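Local coordinates for Lys-gingipain W83 (Porphyromonas gingivalis, PDB 6I9A), which is a secreted cysteine protease of the C25 family that cleaves proteins after lysine, represented here by its catalytic domain and the immunoglobulin-like domain that follows it, at residues Gly217-Trp222 / Thr251-Tyr256; Ala275-Ser280 / Glu355-Leu360; Lys35-Phe40 / Ala401-Gly406. All coordinates share one frame; numbering follows the deposited sequence.

Interaction 1 of 3, residues Gly217-Trp222 / Thr251-Tyr256; sequences GSETAW and TAQFDY. With CA (calcium ion), chain H; H8E (benzyl-N-[(2S)-1-[[(3S)-7-amino-1-(benzylamino)-1,2-dioxoheptan-3-yl]amino]-5-(2-methyl-2-phenylhydrazinyl)-1,5-dioxopentan-2-yl]carbamate), chain I.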
loop_
_atom_site.group_PDB
_atom_site.type_symbol
_atom_site.label_atom_id
_atom_site.label_comp_id
_atom_site.label_asym_id
_atom_site.label_seq_id
_atom_site.Cartn_x
_atom_site.Cartn_y
_atom_site.Cartn_z
ATOM N N GLY A 217 -0.446 2.373 -21.029
ATOM C CA GLY A 217 0.451 1.379 -20.462
ATOM C C GLY A 217 0.558 0.132 -21.293
ATOM O O GLY A 217 -0.384 -0.241 -22.004
ATOM N N SER A 218 1.681 -0.561 -21.142
ATOM C CA SER A 218 1.865 -1.906 -21.653
ATOM C C SER A 218 2.249 -2.799 -20.476
ATOM O O SER A 218 2.415 -2.325 -19.345
ATOM C CB SER A 218 2.920 -1.987 -22.748
ATOM O OG SER A 218 4.203 -1.917 -22.141
ATOM N N GLU A 219 2.440 -4.100 -20.724
ATOM C CA GLU A 219 2.787 -5.002 -19.612
ATOM C C GLU A 219 4.107 -4.647 -18.998
ATOM O O GLU A 219 4.319 -4.943 -17.825
ATOM C CB GLU A 219 2.914 -6.454 -20.117
ATOM C CG GLU A 219 1.645 -7.002 -20.809
ATOM C CD GLU A 219 1.559 -6.804 -22.330
ATOM O OE1 GLU A 219 2.276 -5.927 -22.871
ATOM O OE2 GLU A 219 0.760 -7.524 -22.973
ATOM N N THR A 220 4.994 -4.009 -19.781
ATOM C CA THR A 220 6.366 -3.754 -19.333
ATOM C C THR A 220 6.759 -2.295 -19.418
ATOM O O THR A 220 7.960 -1.982 -19.365
ATOM C CB THR A 220 7.354 -4.634 -20.146
ATOM O OG1 THR A 220 7.201 -4.324 -21.537
ATOM C CG2 THR A 220 7.152 -6.106 -19.894
ATOM N N ALA A 221 5.784 -1.369 -19.509
ATOM C CA ALA A 221 6.147 0.030 -19.631
ATOM C C ALA A 221 5.009 0.949 -19.297
ATOM O O ALA A 221 3.833 0.671 -19.570
ATOM C CB ALA A 221 6.614 0.367 -21.074
ATOM N N TRP A 222 5.377 2.144 -18.828
ATOM C CA TRP A 222 4.568 3.351 -18.990
ATOM C C TRP A 222 4.894 3.772 -20.428
ATOM O O TRP A 222 6.067 3.969 -20.761
ATOM C CB TRP A 222 4.917 4.428 -17.961
ATOM C CG TRP A 222 4.514 4.060 -16.572
ATOM C CD1 TRP A 222 3.642 3.079 -16.185
ATOM C CD2 TRP A 222 4.849 4.788 -15.393
ATOM N NE1 TRP A 222 3.446 3.138 -14.827
ATOM C CE2 TRP A 222 4.180 4.179 -14.314
ATOM C CE3 TRP A 222 5.689 5.891 -15.133
ATOM C CZ2 TRP A 222 4.231 4.689 -13.001
ATOM C CZ3 TRP A 222 5.792 6.353 -13.820
ATOM C CH2 TRP A 222 5.075 5.748 -12.770
ATOM N N THR A 251 0.074 -2.711 -16.700
ATOM C CA THR A 251 1.404 -2.754 -16.090
ATOM C C THR A 251 1.494 -3.663 -14.877
ATOM O O THR A 251 2.632 -3.983 -14.481
ATOM C CB THR A 251 1.821 -1.363 -15.667
ATOM O OG1 THR A 251 0.965 -0.856 -14.635
ATOM C CG2 THR A 251 1.956 -0.377 -16.824
ATOM N N ALA A 252 0.353 -4.081 -14.297
ATOM C CA ALA A 252 0.361 -4.997 -13.150
ATOM C C ALA A 252 -0.167 -6.340 -13.589
ATOM O O ALA A 252 -0.675 -7.101 -12.765
ATOM C CB ALA A 252 -0.445 -4.408 -11.996
ATOM N N GLN A 253 0.005 -6.722 -14.862
ATOM C CA GLN A 253 -0.458 -8.065 -15.344
ATOM C C GLN A 253 0.622 -9.077 -14.957
ATOM O O GLN A 253 1.495 -9.456 -15.743
ATOM C CB GLN A 253 -0.688 -8.010 -16.847
ATOM C CG GLN A 253 -1.567 -9.202 -17.289
ATOM C CD GLN A 253 -1.908 -9.114 -18.744
ATOM O OE1 GLN A 253 -1.399 -9.902 -19.586
ATOM N NE2 GLN A 253 -2.777 -8.187 -19.073
ATOM N N PHE A 254 0.512 -9.550 -13.713
ATOM C CA PHE A 254 1.621 -10.246 -13.080
ATOM C C PHE A 254 1.712 -11.722 -13.409
ATOM O O PHE A 254 2.625 -12.394 -12.893
ATOM C CB PHE A 254 1.608 -10.001 -11.546
ATOM C CG PHE A 254 0.324 -10.417 -10.877
ATOM C CD1 PHE A 254 -0.679 -9.483 -10.615
ATOM C CD2 PHE A 254 0.134 -11.724 -10.478
ATOM C CE1 PHE A 254 -1.880 -9.879 -10.011
ATOM C CE2 PHE A 254 -1.070 -12.132 -9.895
ATOM C CZ PHE A 254 -2.068 -11.206 -9.633
ATOM N N ASP A 255 0.873 -12.260 -14.332
ATOM C CA ASP A 255 1.093 -13.582 -14.908
ATOM C C ASP A 255 1.589 -13.484 -16.363
ATOM O O ASP A 255 1.592 -14.502 -17.072
ATOM C CB ASP A 255 -0.191 -14.410 -14.839
ATOM C CG ASP A 255 -1.223 -14.012 -15.856
ATOM O OD1 ASP A 255 -1.171 -12.846 -16.325
ATOM O OD2 ASP A 255 -2.081 -14.869 -16.209
ATOM N N TYR A 256 2.090 -12.330 -16.778
ATOM C CA TYR A 256 2.632 -12.166 -18.112
ATOM C C TYR A 256 3.866 -13.071 -18.304
ATOM O O TYR A 256 4.519 -13.495 -17.333
ATOM C CB TYR A 256 2.993 -10.699 -18.326
ATOM C CG TYR A 256 3.432 -10.351 -19.735
ATOM C CD1 TYR A 256 2.593 -10.596 -20.837
ATOM C CD2 TYR A 256 4.616 -9.661 -19.961
ATOM C CE1 TYR A 256 2.953 -10.177 -22.125
ATOM C CE2 TYR A 256 4.989 -9.264 -21.242
ATOM C CZ TYR A 256 4.175 -9.559 -22.322
ATOM O OH TYR A 256 4.589 -9.180 -23.583
HETATM CA CA CA H . 4.963 -12.635 -12.756
HETATM C CAQ H8E I . 0.076 -0.044 -25.196
HETATM C CAK H8E I . 1.356 0.337 -25.649
HETATM C CAH H8E I . 1.541 1.584 -26.247
HETATM C CAL H8E I . 0.478 2.464 -26.426
HETATM C CAR H8E I . -0.772 2.053 -25.987
HETATM C CBO H8E I . -0.999 0.846 -25.342
HETATM C CBA H8E I . -2.319 0.510 -24.978
HETATM N NBE H8E I . -2.697 1.015 -23.647
HETATM C CBL H8E I . -3.967 1.395 -23.334
HETATM O OAE H8E I . -4.857 1.445 -24.192
HETATM C CBN H8E I . -4.216 1.763 -21.874
HETATM O OAG H8E I . -3.156 2.045 -21.234
HETATM C CBS H8E I . -5.389 2.782 -21.727
HETATM C CBB H8E I . -5.364 3.543 -20.396
HETATM C CAY H8E I . -6.444 4.625 -20.307
HETATM C CAX H8E I . -6.628 5.235 -18.914
HETATM C CAW H8E I . -5.473 6.148 -18.526
HETATM N NAB H8E I . -5.741 6.729 -17.177
HETATM N NBG H8E I . -6.711 2.175 -21.929
HETATM C C H8E I . -7.601 2.517 -22.860
HETATM O O H8E I . -7.437 3.361 -23.731
HETATM C CA H8E I . -8.821 1.605 -22.872
HETATM N N H8E I . -9.988 2.240 -23.478
HETATM C CBK H8E I . -10.633 3.283 -22.898
HETATM O OAD H8E I . -10.157 3.809 -21.882
HETATM O OBI H8E I . -11.711 3.654 -23.479
HETATM C CBD H8E I . -12.428 4.838 -22.972
HETATM C CBP H8E I . -13.482 5.253 -23.898
HETATM C CAS H8E I . -14.818 4.900 -23.703
HETATM C CAM H8E I . -15.866 5.310 -24.582
HETATM C CAI H8E I . -15.464 6.038 -25.714
HETATM C CAN H8E I . -14.126 6.328 -25.939
HETATM C CAT H8E I . -13.131 5.953 -25.053
HETATM C CB H8E I . -8.492 0.322 -23.652
HETATM C CG H8E I . -8.083 0.588 -25.125
HETATM C CD H8E I . -7.422 -0.615 -25.730
HETATM O OE1 H8E I . -8.098 -1.534 -26.195
HETATM N NE2 H8E I . -6.080 -0.581 -25.626
HETATM N NBT H8E I . -5.270 -1.672 -25.976
HETATM C CAA H8E I . -4.498 -2.197 -24.818
HETATM C CBQ H8E I . -4.719 -1.605 -27.293
HETATM C CAU H8E I . -3.516 -2.245 -27.627
HETATM C CAO H8E I . -3.038 -2.207 -28.934
HETATM C CAJ H8E I . -3.745 -1.524 -29.916
HETATM C CAP H8E I . -4.915 -0.850 -29.594
HETATM C CAV H8E I . -5.413 -0.908 -28.291
HETATM O O HOH W 1 -0.830 -9.538 -22.266
HETATM O O HOH W 2 2.432 -8.715 -25.232
HETATM O O HOH W 3 4.606 -11.883 -15.060
HETATM O O HOH W 4 4.384 -14.854 -13.562
HETATM O O HOH W 5 7.062 -12.883 -13.815
#

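Interaction 2 of 3, residues Ala275-Ser280 / Glu355-Leu360; sequences AYIGSS and EAYHVL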
loop_
_atom_site.group_PDB
_atom_site.type_symbol
_atom_site.label_atom_id
_atom_site.label_comp_id
_atom_site.label_asym_id
_atom_site.label_seq_id
_atom_site.Cartn_x
_atom_site.Cartn_y
_atom_site.Cartn_z
ATOM N N ALA A 275 6.443 -0.125 -3.339
ATOM C CA ALA A 275 5.100 -0.628 -3.652
ATOM C C ALA A 275 4.691 0.019 -4.956
ATOM O O ALA A 275 5.115 1.126 -5.314
ATOM C CB ALA A 275 4.111 -0.289 -2.558
ATOM N N TYR A 276 3.795 -0.689 -5.652
ATOM C CA TYR A 276 3.219 -0.253 -6.945
ATOM C C TYR A 276 1.762 -0.555 -6.950
ATOM O O TYR A 276 1.337 -1.642 -6.556
ATOM C CB TYR A 276 3.901 -1.007 -8.090
ATOM C CG TYR A 276 3.445 -0.517 -9.452
ATOM C CD1 TYR A 276 3.854 0.722 -9.938
ATOM C CD2 TYR A 276 2.577 -1.274 -10.235
ATOM C CE1 TYR A 276 3.443 1.187 -11.189
ATOM C CE2 TYR A 276 2.167 -0.817 -11.500
ATOM C CZ TYR A 276 2.604 0.420 -11.961
ATOM O OH TYR A 276 2.218 0.916 -13.171
ATOM N N ILE A 277 0.973 0.426 -7.411
ATOM C CA ILE A 277 -0.453 0.190 -7.670
ATOM C C ILE A 277 -0.679 0.305 -9.173
ATOM O O ILE A 277 -0.266 1.313 -9.777
ATOM C CB ILE A 277 -1.349 1.237 -6.943
ATOM C CG1 ILE A 277 -1.234 1.040 -5.415
ATOM C CG2 ILE A 277 -2.808 1.058 -7.398
ATOM C CD1 ILE A 277 -1.755 2.246 -4.625
ATOM N N GLY A 278 -1.274 -0.700 -9.775
ATOM C CA GLY A 278 -1.587 -0.631 -11.187
ATOM C C GLY A 278 -2.619 -1.673 -11.534
ATOM O O GLY A 278 -3.131 -2.409 -10.664
ATOM N N SER A 279 -2.924 -1.762 -12.816
ATOM C CA SER A 279 -4.000 -2.611 -13.322
ATOM C C SER A 279 -3.462 -3.821 -14.059
ATOM O O SER A 279 -2.525 -3.725 -14.850
ATOM C CB SER A 279 -4.848 -1.799 -14.288
ATOM O OG SER A 279 -5.959 -2.562 -14.754
ATOM N N SER A 280 -4.053 -5.001 -13.767
ATOM C CA SER A 280 -3.716 -6.223 -14.501
ATOM C C SER A 280 -4.302 -6.211 -15.945
ATOM O O SER A 280 -3.556 -6.449 -16.888
ATOM C CB SER A 280 -4.186 -7.418 -13.676
ATOM O OG SER A 280 -4.086 -8.582 -14.477
ATOM N N GLU A 355 -11.580 -6.191 -9.696
ATOM C CA GLU A 355 -10.734 -7.268 -10.203
ATOM C C GLU A 355 -9.413 -6.757 -10.810
ATOM O O GLU A 355 -8.447 -7.526 -10.912
ATOM C CB GLU A 355 -11.464 -8.040 -11.305
ATOM C CG GLU A 355 -12.599 -8.946 -10.843
ATOM C CD GLU A 355 -13.229 -9.732 -11.972
ATOM O OE1 GLU A 355 -13.072 -9.355 -13.158
ATOM O OE2 GLU A 355 -13.868 -10.759 -11.664
ATOM N N ALA A 356 -9.410 -5.524 -11.317
ATOM C CA ALA A 356 -8.304 -5.021 -12.122
ATOM C C ALA A 356 -7.095 -4.536 -11.311
ATOM O O ALA A 356 -5.957 -4.890 -11.601
ATOM C CB ALA A 356 -8.794 -3.859 -12.997
ATOM N N TYR A 357 -7.355 -3.633 -10.346
ATOM C CA TYR A 357 -6.258 -2.961 -9.639
ATOM C C TYR A 357 -5.640 -3.842 -8.584
ATOM O O TYR A 357 -6.348 -4.589 -7.858
ATOM C CB TYR A 357 -6.724 -1.618 -9.097
ATOM C CG TYR A 357 -6.509 -0.489 -10.098
ATOM C CD1 TYR A 357 -7.469 -0.181 -11.070
ATOM C CD2 TYR A 357 -5.313 0.219 -10.128
ATOM C CE1 TYR A 357 -7.241 0.822 -12.010
ATOM C CE2 TYR A 357 -5.099 1.235 -11.050
ATOM C CZ TYR A 357 -6.068 1.540 -11.979
ATOM O OH TYR A 357 -5.807 2.575 -12.849
ATOM N N HIS A 358 -4.319 -3.775 -8.492
ATOM C CA HIS A 358 -3.559 -4.551 -7.514
ATOM C C HIS A 358 -2.486 -3.714 -6.895
ATOM O O HIS A 358 -1.964 -2.789 -7.520
ATOM C CB HIS A 358 -2.871 -5.738 -8.239
ATOM C CG HIS A 358 -3.835 -6.815 -8.663
ATOM N ND1 HIS A 358 -4.636 -6.675 -9.766
ATOM C CD2 HIS A 358 -4.131 -8.001 -8.063
ATOM C CE1 HIS A 358 -5.395 -7.779 -9.816
ATOM N NE2 HIS A 358 -5.127 -8.603 -8.802
ATOM N N VAL A 359 -2.082 -4.153 -5.681
ATOM C CA VAL A 359 -0.848 -3.709 -5.068
ATOM C C VAL A 359 0.203 -4.818 -5.262
ATOM O O VAL A 359 -0.027 -5.973 -4.853
ATOM C CB VAL A 359 -0.998 -3.407 -3.568
ATOM C CG1 VAL A 359 0.375 -2.995 -2.985
ATOM C CG2 VAL A 359 -2.029 -2.286 -3.304
ATOM N N LEU A 360 1.354 -4.433 -5.815
ATOM C CA LEU A 360 2.578 -5.256 -5.859
ATOM C C LEU A 360 3.582 -4.580 -4.918
ATOM O O LEU A 360 3.652 -3.345 -4.832
ATOM C CB LEU A 360 3.127 -5.366 -7.281
ATOM C CG LEU A 360 2.220 -6.212 -8.192
ATOM C CD1 LEU A 360 2.456 -5.902 -9.672
ATOM C CD2 LEU A 360 2.462 -7.709 -7.922
#

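Interaction 3 of 3, residues Lys35-Phe40 / Ala401-Gly406; sequences KAQKGF and AISKDG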
loop_
_atom_site.group_PDB
_atom_site.type_symbol
_atom_site.label_atom_id
_atom_site.label_comp_id
_atom_site.label_asym_id
_atom_site.label_seq_id
_atom_site.Cartn_x
_atom_site.Cartn_y
_atom_site.Cartn_z
ATOM N N LYS A 35 7.336 -6.286 11.084
ATOM C CA LYS A 35 5.891 -6.118 11.188
ATOM C C LYS A 35 5.400 -6.464 12.595
ATOM O O LYS A 35 4.562 -5.771 13.143
ATOM C CB LYS A 35 5.162 -6.965 10.142
ATOM C CG LYS A 35 5.437 -6.527 8.688
ATOM C CD LYS A 35 5.192 -5.018 8.394
ATOM C CE LYS A 35 5.333 -4.792 6.915
ATOM N NZ LYS A 35 5.063 -3.397 6.508
ATOM N N ALA A 36 5.981 -7.524 13.230
ATOM C CA ALA A 36 5.578 -7.844 14.629
ATOM C C ALA A 36 6.021 -6.708 15.546
ATOM O O ALA A 36 5.255 -6.251 16.408
ATOM C CB ALA A 36 6.225 -9.146 15.077
ATOM N N GLN A 37 7.253 -6.201 15.353
ATOM C CA GLN A 37 7.755 -5.131 16.209
ATOM C C GLN A 37 6.896 -3.874 16.155
ATOM O O GLN A 37 6.734 -3.175 17.171
ATOM C CB GLN A 37 9.207 -4.789 15.827
ATOM C CG GLN A 37 10.162 -5.878 16.264
ATOM C CD GLN A 37 11.542 -5.705 15.684
ATOM O OE1 GLN A 37 11.739 -5.061 14.655
ATOM N NE2 GLN A 37 12.542 -6.301 16.356
ATOM N N LYS A 38 6.347 -3.556 14.973
ATOM C CA LYS A 38 5.533 -2.355 14.867
ATOM C C LYS A 38 4.057 -2.620 15.232
ATOM O O LYS A 38 3.234 -1.714 15.137
ATOM C CB LYS A 38 5.656 -1.708 13.482
ATOM C CG LYS A 38 4.929 -2.493 12.369
ATOM C CD LYS A 38 5.427 -2.135 10.953
ATOM C CE LYS A 38 5.324 -0.656 10.603
ATOM N NZ LYS A 38 3.906 -0.164 10.513
ATOM N N GLY A 39 3.744 -3.817 15.708
ATOM C CA GLY A 39 2.422 -4.075 16.260
ATOM C C GLY A 39 1.460 -4.872 15.422
ATOM O O GLY A 39 0.244 -4.869 15.675
ATOM N N PHE A 40 1.977 -5.620 14.403
ATOM C CA PHE A 40 1.083 -6.482 13.616
ATOM C C PHE A 40 1.059 -7.856 14.247
ATOM O O PHE A 40 2.118 -8.487 14.429
ATOM C CB PHE A 40 1.556 -6.618 12.180
ATOM C CG PHE A 40 1.412 -5.432 11.255
ATOM C CD1 PHE A 40 1.407 -4.127 11.736
ATOM C CD2 PHE A 40 1.325 -5.621 9.881
ATOM C CE1 PHE A 40 1.266 -3.031 10.847
ATOM C CE2 PHE A 40 1.279 -4.514 8.999
ATOM C CZ PHE A 40 1.184 -3.256 9.494
ATOM N N ALA A 401 3.645 -0.601 20.355
ATOM C CA ALA A 401 3.808 -2.057 20.352
ATOM C C ALA A 401 4.973 -2.418 21.216
ATOM O O ALA A 401 6.065 -1.856 21.079
ATOM C CB ALA A 401 4.046 -2.581 18.930
ATOM N N ILE A 402 4.794 -3.443 22.070
ATOM C CA ILE A 402 5.850 -4.002 22.899
ATOM C C ILE A 402 6.147 -5.406 22.390
ATOM O O ILE A 402 5.228 -6.207 22.252
ATOM C CB ILE A 402 5.466 -4.005 24.384
ATOM C CG1 ILE A 402 5.227 -2.561 24.889
ATOM C CG2 ILE A 402 6.564 -4.717 25.222
ATOM C CD1 ILE A 402 4.710 -2.509 26.337
ATOM N N SER A 403 7.426 -5.705 22.137
ATOM C CA SER A 403 7.817 -6.998 21.579
ATOM C C SER A 403 9.185 -7.391 22.113
ATOM O O SER A 403 9.870 -6.608 22.758
ATOM C CB SER A 403 7.837 -6.936 20.043
ATOM O OG SER A 403 8.882 -6.104 19.569
ATOM N N LYS A 404 9.584 -8.639 21.819
ATOM C CA LYS A 404 10.938 -9.102 22.086
ATOM C C LYS A 404 11.249 -10.261 21.158
ATOM O O LYS A 404 10.387 -11.106 20.932
ATOM C CB LYS A 404 11.128 -9.511 23.555
ATOM C CG LYS A 404 12.621 -9.665 23.938
ATOM C CD LYS A 404 12.827 -9.916 25.439
ATOM C CE LYS A 404 12.225 -11.225 25.914
ATOM N NZ LYS A 404 12.967 -12.393 25.378
ATOM N N ASP A 405 12.435 -10.229 20.543
ATOM C CA ASP A 405 12.876 -11.282 19.617
ATOM C C ASP A 405 11.897 -11.472 18.449
ATOM O O ASP A 405 11.695 -12.582 17.990
ATOM C CB ASP A 405 13.051 -12.642 20.353
ATOM C CG ASP A 405 13.752 -12.582 21.684
ATOM O OD1 ASP A 405 14.922 -12.187 21.712
ATOM O OD2 ASP A 405 13.107 -12.919 22.707
ATOM N N GLY A 406 11.233 -10.390 18.007
ATOM C CA GLY A 406 10.287 -10.502 16.898
ATOM C C GLY A 406 8.961 -11.118 17.248
ATOM O O GLY A 406 8.135 -11.411 16.367
HETATM O O HOH W 6 7.993 -3.582 19.562
HETATM O O HOH W 7 11.238 -7.622 18.956
#

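Interaction 1 of 3, residues Gly217-Trp222 / Thr251-Tyr256
Glu219 lies across one face of the Tyr256 ring, and a CH-pi contact joins the segments here. Its CG stands 3.6 Å from the centroid of the Tyr256 ring, almost directly over the centre. The chain then bends (chi2 91°), placing CD near CE1 and CZ of Tyr256. The carboxylate is stacked at 19° to the ring plane, with OE2 of Glu219 3.5 Å from CE1 of Tyr256. Glutamate suits this place because its methylenes cover an aromatic face while OE2 still meets water.

Methyl packing comes from Thr251. Its CG2 presses against Ser218 O at 3.2 Å and Ala221 O at 3.5 Å, and also meets the edge of the Trp222 ring at CD1. The hydroxyl OG1 bonds to Tyr276 OH instead, as does Trp222 NE1.

Ser218 to Ala221 forms the type I turn of a short beta hairpin beside the active site, next to His216 and near the nucleophile Cys249. Ser218 OG accepts from Thr220 N, an ST turn allowed by a first torsion of 76° that sets OG between the backbone N and carbonyl carbon.

Water bridges extend the Glu219 contact. One water donates to Glu219 OE2 at 2.7 Å and also to Gln253 OE1; another links OE2 to Tyr256 OH. Gln253 NE2 is bonded to Ser280 O.

Ligand and metal bonds occupy the two ends. Gly217 N donates to the inhibitor's OAG at 2.7 Å, as an oxyanion-hole donor would, and Gly217 O accepts from NBE. Having no CB, Gly217 leaves room for Thr251 CG2 nearby. At the other end Phe254 O binds calcium at 2.4 Å, alongside Asp85, Glu263 and waters, one of which also donates to Tyr256 O.

Interaction 2 of 3, residues Ala275-Ser280 / Glu355-Leu360
Tyr357 reaches over Gly278 and Ser279 of the neighbouring strand, with its contacts changing from CB to hydroxyl. CB and CG both lie near Gly278 O, and CD2 of Tyr357 comes closer to it, at 3.5 Å. The same CD2 is met near the plane of the ring by the CG2 methyl of Ile277, 3.8 Å away. CE2 lies near the carbonyl carbon and CA of Gly278, while Ser279 CB sits over the centre of one ring face, 4.2 Å from the Tyr357 centroid. At the tip, OH bonds to Asp288, whose carboxylate also holds the inhibitor. Tyrosine thus combines a flat surface for the sheet with a polar end that reaches the pocket.

Ile277 and Val359 share the Tyr357 face of the sheet and meet through CG1 and CG2, respectively, at 4.0 Å. On the other face, the Tyr276 ring lies beside Gly278, which has no side chain to compete for that space.

Backbone bonds join Tyr276 with Leu360 and Gly278 with His358, both hydrogen-bonded antiparallel pairs. Beyond them, Ala356 O at the end of helix 350-356 takes two donors from opposite faces of its plane. Ser280 N approaches at 2.9 Å in a nearly straight bond (173°), whereas His358 ND1, also at 2.9 Å, stands 57° out of the carbonyl plane. Chi1 sets His358 CG beside the backbone N, and the turn about chi2 (77°) brings ND1 to this oxygen, near the ring plane. His358 NE2 accepts from Asp102 N, consistent with a neutral ring protonated on ND1.

Strand 357-361 is the outermost, antiparallel strand of an otherwise parallel six-stranded sheet, with Val359 bonding beyond it to Arg120 of strand 117-121, as in the caspase-like alpha/beta fold of clan CD peptidases.

Interaction 3 of 3, residues Lys35-Phe40 / Ala401-Gly406
Ser403 OG is gripped by two waters, at 2.7 Å and 2.9 Å, that bridge its strand to the helix end at Gln37. The nearer one also lies within bonding distance of Gln37 O and Ala401 O, with more acceptors round it than its two protons can serve at once. The other accepts from Gln37 NE2 and from Gly406 N. Serine suits this place because its hydroxyl can both give and take, and a first torsion of 68° puts OG between the backbone N and carbonyl carbon. Gln37 contributes carbon as well, its CG lying 3.6 Å from Ser403 OG.

Small residues make the remaining direct contacts. Ala401 CB rests 3.3 Å from Gln37 O and 3.5 Å from Gly39 CA, and Ala36 CB meets Gly406 O at 3.2 Å. Gly39 is the C-prime residue of a Schellman motif, with Phe40 N bonded to Lys35 O and Gly39 N to Ala36 O. Its positive phi calls for glycine, and the missing CB leaves room for Ala401.

The result is a water-bridged domain interface, in which the capped C terminus of helix 25-37 of the peptidase meets strand 399-404 of the immunoglobulin-like domain and the turn after it.

In the fold
From the N terminus, the chain first passes 35-40, the opening end of interaction 3, which is closed only at 401-406 and encloses most of the protein. Nested within that long loop, interaction 1 closes a short one between 217-222 and 251-256, and interaction 2 follows in series, joining 275-280 to 355-360. The inner pair touch, through two side-chain hydrogen bonds and the packing of Phe254 on His358, tying the loops of the active and calcium sites to the last two strands of the six-stranded sheet. Interaction 3, centred about 28 Å from the centre of interaction 2 and 35 Å from that of interaction 1, joins the peptidase to the immunoglobulin-like domain.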